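Local coordinates for protein Exo-beta-1,4-mannosidase (Rhizomucor miehei, PDB 4LYP) that probably removes mannose units from the non-reducing ends of beta-1,4-mannosides as a retaining family 5 beta-mannosidase, with some transglycosylation activity, at residues A[189-194]-A[244-249]. Sequence-based numbering, arbitrary orientation.
Sequences ARFYND and ASWFEE
Tyr192 sets its CB over one face of the Trp246 indole. The carbon lies 3.8 Å from the centroid of the Trp246 five-membered ring and 12° off the ring normal, a CH-pi contact. The nearest ring atom, Trp246 CD1, is 3.8 Å from Tyr192 CB. The Tyr192 ring is inclined to the six-membered ring of Trp246, with centroids 5.2 Å apart and planes at 46°.

Phe191 meets the same indole from a different direction. Its CE1 is 4.0 Å from both NE1 and CZ2 of Trp246, and NE1 sits at the edge of the phenyl ring, near its plane. The Phe191 and Trp246 side chains cross at about a right angle. CG of Trp246 is anti to the backbone N (chi1 176°), which carries the indole out from its helix to both partners.

The protein is a TIM barrel of glycoside hydrolase family 5. Here the last turn of helix 181-193 packs against the first turns of helix 244-257, the helix after barrel strand 230-234. No hydrogen bond joins the two segments, but the polar atoms of the aromatic groups have partners nearby. Trp246 NE1 bonds to Asn202 OD1 on helix 197-213, and Tyr192 OH bonds to the backbone O of Gln240. The NE1 bond limits rotation of the indole; the OH bond holds the far end of Tyr192. Phe191 also stacks on Phe159 of helix 158-167. Gln240 lies two residues after Glu238, which lines a guanidine pocket with Trp153, Trp293, Asn296 and Glu416. The Tyr192 side chain is about 12 Å from a bound guanidine.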
ATOM      1  N   ALA A 189      14.681  11.730  -4.550  1.00  9.26           N
ATOM      2  CA  ALA A 189      13.925  12.932  -4.222  1.00  8.79           C
ATOM      3  C   ALA A 189      14.136  14.048  -5.233  1.00  8.33           C
ATOM      4  O   ALA A 189      13.391  15.014  -5.229  1.00  9.35           O
ATOM      5  CB  ALA A 189      14.234  13.401  -2.805  1.00 10.44           C
ATOM      6  N   ARG A 190      15.162  13.939  -6.095  1.00  9.11           N
ATOM      7  CA  ARG A 190      15.301  14.864  -7.223  1.00  9.71           C
ATOM      8  C   ARG A 190      14.048  14.904  -8.053  1.00  8.49           C
ATOM      9  O   ARG A 190      13.752  15.930  -8.696  1.00  9.64           O
ATOM     10  CB  ARG A 190      16.497  14.511  -8.076  1.00 10.38           C
ATOM     11  CG  ARG A 190      17.824  14.720  -7.332  1.00 12.27           C
ATOM     12  CD  ARG A 190      19.025  14.608  -8.227  1.00 15.85           C
ATOM     13  NE  ARG A 190      19.119  13.268  -8.676  1.00 14.61           N
ATOM     14  CZ  ARG A 190      19.998  12.829  -9.623  1.00 16.11           C
ATOM     15  NH1 ARG A 190      20.732  13.714 -10.291  1.00 17.68           N
ATOM     16  NH2 ARG A 190      20.090  11.537  -9.983  1.00 18.59           N
ATOM     17  N   PHE A 191      13.262  13.834  -8.046  1.00  8.39           N
ATOM     18  CA  PHE A 191      11.962  13.772  -8.715  1.00  8.14           C
ATOM     19  C   PHE A 191      11.079  14.971  -8.426  1.00  8.46           C
ATOM     20  O   PHE A 191      10.381  15.459  -9.342  1.00  9.63           O
ATOM     21  CB  PHE A 191      11.276  12.479  -8.278  1.00  8.75           C
ATOM     22  CG  PHE A 191       9.941  12.197  -8.968  1.00  7.54           C
ATOM     23  CD1 PHE A 191       8.754  12.762  -8.478  1.00  9.13           C
ATOM     24  CD2 PHE A 191       9.895  11.350 -10.055  1.00  8.95           C
ATOM     25  CE1 PHE A 191       7.503  12.512  -9.130  1.00 10.43           C
ATOM     26  CE2 PHE A 191       8.670  11.088 -10.668  1.00 10.50           C
ATOM     27  CZ  PHE A 191       7.494  11.633 -10.194  1.00 10.49           C
ATOM     28  N   TYR A 192      11.059  15.464  -7.170  1.00  8.71           N
ATOM     29  CA  TYR A 192      10.255  16.630  -6.826  1.00  9.54           C
ATOM     30  C   TYR A 192      11.090  17.816  -6.317  1.00  9.75           C
ATOM     31  O   TYR A 192      10.582  18.898  -6.258  1.00 12.77           O
ATOM     32  CB  TYR A 192       9.134  16.264  -5.861  1.00 11.18           C
ATOM     33  CG  TYR A 192       9.542  15.346  -4.693  1.00  9.00           C
ATOM     34  CD1 TYR A 192      10.351  15.747  -3.700  1.00  9.62           C
ATOM     35  CD2 TYR A 192       9.094  14.005  -4.679  1.00 10.37           C
ATOM     36  CE1 TYR A 192      10.712  14.908  -2.636  1.00  9.67           C
ATOM     37  CE2 TYR A 192       9.446  13.154  -3.647  1.00 10.43           C
ATOM     38  CZ  TYR A 192      10.257  13.590  -2.634  1.00 10.10           C
ATOM     39  OH  TYR A 192      10.596  12.708  -1.630  1.00 11.02           O
ATOM     40  N   ASN A 193      12.366  17.626  -5.982  1.00  9.41           N
ATOM     41  CA  ASN A 193      13.166  18.728  -5.387  1.00 10.66           C
ATOM     42  C   ASN A 193      14.124  19.403  -6.380  1.00 11.15           C
ATOM     43  O   ASN A 193      14.633  20.497  -6.109  1.00 15.28           O
ATOM     44  CB  ASN A 193      14.022  18.190  -4.213  1.00 11.41           C
ATOM     45  CG  ASN A 193      13.201  17.979  -2.962  1.00 11.48           C
ATOM     46  OD1 ASN A 193      12.108  18.538  -2.834  1.00 12.96           O
ATOM     47  ND2 ASN A 193      13.744  17.153  -2.064  1.00 13.83           N
ATOM     48  N   ASP A 194      14.425  18.792  -7.518  1.00  9.80           N
ATOM     49  CA  ASP A 194      15.444  19.349  -8.415  1.00 10.20           C
ATOM     50  C   ASP A 194      14.728  20.197  -9.471  1.00  9.64           C
ATOM     51  O   ASP A 194      13.829  19.714 -10.174  1.00 11.34           O
ATOM     52  CB  ASP A 194      16.251  18.246  -9.041  1.00 10.57           C
ATOM     53  CG  ASP A 194      17.293  18.802  -9.973  1.00 11.01           C
ATOM     54  OD1 ASP A 194      18.499  18.798  -9.554  1.00 20.72           O
ATOM     55  OD2 ASP A 194      17.042  19.230 -11.082  1.00 11.39           O
ATOM     56  N   ALA A 244       5.140  20.865  -0.072  1.00 10.21           N
ATOM     57  CA  ALA A 244       3.699  21.092  -0.088  1.00 10.64           C
ATOM     58  C   ALA A 244       3.202  21.392  -1.508  1.00  9.63           C
ATOM     59  O   ALA A 244       2.126  20.960  -1.943  1.00 10.60           O
ATOM     60  CB  ALA A 244       3.289  22.230   0.858  1.00 12.86           C
ATOM     61  N   SER A 245       3.972  22.205  -2.245  1.00 11.09           N
ATOM     62  CA  SER A 245       3.516  22.606  -3.596  1.00 12.46           C
ATOM     63  C   SER A 245       3.384  21.405  -4.527  1.00 11.01           C
ATOM     64  O   SER A 245       2.545  21.402  -5.420  1.00 11.49           O
ATOM     65  CB  SER A 245       4.534  23.597  -4.190  1.00 13.75           C
ATOM     66  OG  SER A 245       5.873  23.041  -4.185  1.00 16.54           O
ATOM     67  N   TRP A 246       4.218  20.363  -4.325  1.00 10.04           N
ATOM     68  CA  TRP A 246       4.120  19.159  -5.171  1.00  9.87           C
ATOM     69  C   TRP A 246       2.851  18.382  -4.811  1.00  9.42           C
ATOM     70  O   TRP A 246       2.109  17.967  -5.705  1.00 10.49           O
ATOM     71  CB  TRP A 246       5.369  18.333  -5.027  1.00  9.43           C
ATOM     72  CG  TRP A 246       5.361  17.043  -5.761  1.00  9.12           C
ATOM     73  CD1 TRP A 246       5.629  16.863  -7.078  1.00  9.82           C
ATOM     74  CD2 TRP A 246       5.066  15.712  -5.201  1.00  8.69           C
ATOM     75  NE1 TRP A 246       5.547  15.516  -7.414  1.00 10.25           N
ATOM     76  CE2 TRP A 246       5.218  14.781  -6.293  1.00  9.88           C
ATOM     77  CE3 TRP A 246       4.696  15.245  -3.936  1.00  8.28           C
ATOM     78  CZ2 TRP A 246       5.027  13.423  -6.129  1.00  9.94           C
ATOM     79  CZ3 TRP A 246       4.573  13.855  -3.771  1.00  9.22           C
ATOM     80  CH2 TRP A 246       4.695  12.965  -4.871  1.00  9.40           C
ATOM     81  N   PHE A 247       2.564  18.224  -3.506  1.00  8.88           N
ATOM     82  CA  PHE A 247       1.325  17.605  -3.128  1.00  9.22           C
ATOM     83  C   PHE A 247       0.157  18.370  -3.686  1.00  9.46           C
ATOM     84  O   PHE A 247      -0.826  17.740  -4.158  1.00 10.31           O
ATOM     85  CB  PHE A 247       1.186  17.518  -1.615  1.00 10.02           C
ATOM     86  CG  PHE A 247       2.061  16.471  -0.994  1.00  8.39           C
ATOM     87  CD1 PHE A 247       1.745  15.087  -1.092  1.00  9.07           C
ATOM     88  CD2 PHE A 247       3.246  16.826  -0.290  1.00  8.89           C
ATOM     89  CE1 PHE A 247       2.538  14.133  -0.510  1.00  8.68           C
ATOM     90  CE2 PHE A 247       4.033  15.828   0.294  1.00  9.44           C
ATOM     91  CZ  PHE A 247       3.670  14.485   0.187  1.00  9.59           C
ATOM     92  N   GLU A 248       0.164  19.700  -3.616  1.00  9.82           N
ATOM     93  CA  GLU A 248      -0.973  20.483  -4.131  1.00 11.71           C
ATOM     94  C   GLU A 248      -1.161  20.234  -5.619  1.00 11.76           C
ATOM     95  O   GLU A 248      -2.249  19.980  -6.141  1.00 13.69           O
ATOM     96  CB  GLU A 248      -0.707  21.985  -3.871  1.00 13.73           C
ATOM     97  CG  GLU A 248      -1.806  22.897  -4.395  1.00 19.38           C
ATOM     98  CD  GLU A 248      -3.020  22.645  -3.601  1.00 21.88           C
ATOM     99  OE1 GLU A 248      -2.975  22.541  -2.349  1.00 24.19           O
ATOM    100  OE2 GLU A 248      -4.047  22.605  -4.239  1.00 32.71           O
ATOM    101  N   GLU A 249      -0.050  20.272  -6.362  1.00 11.71           N
ATOM    102  CA  GLU A 249      -0.173  20.169  -7.802  1.00 14.84           C
ATOM    103  C   GLU A 249      -0.608  18.772  -8.242  1.00 13.50           C
ATOM    104  O   GLU A 249      -1.443  18.643  -9.134  1.00 13.01           O
ATOM    105  CB  GLU A 249       1.196  20.557  -8.393  1.00 19.22           C
ATOM    106  CG  GLU A 249       1.127  21.069  -9.808  1.00 32.40           C
ATOM    107  CD  GLU A 249       1.829  20.068 -10.577  1.00 41.07           C
ATOM    108  OE1 GLU A 249       2.954  20.264 -11.149  1.00 55.84           O
ATOM    109  OE2 GLU A 249       1.251  19.011 -10.508  1.00 28.82           O
TER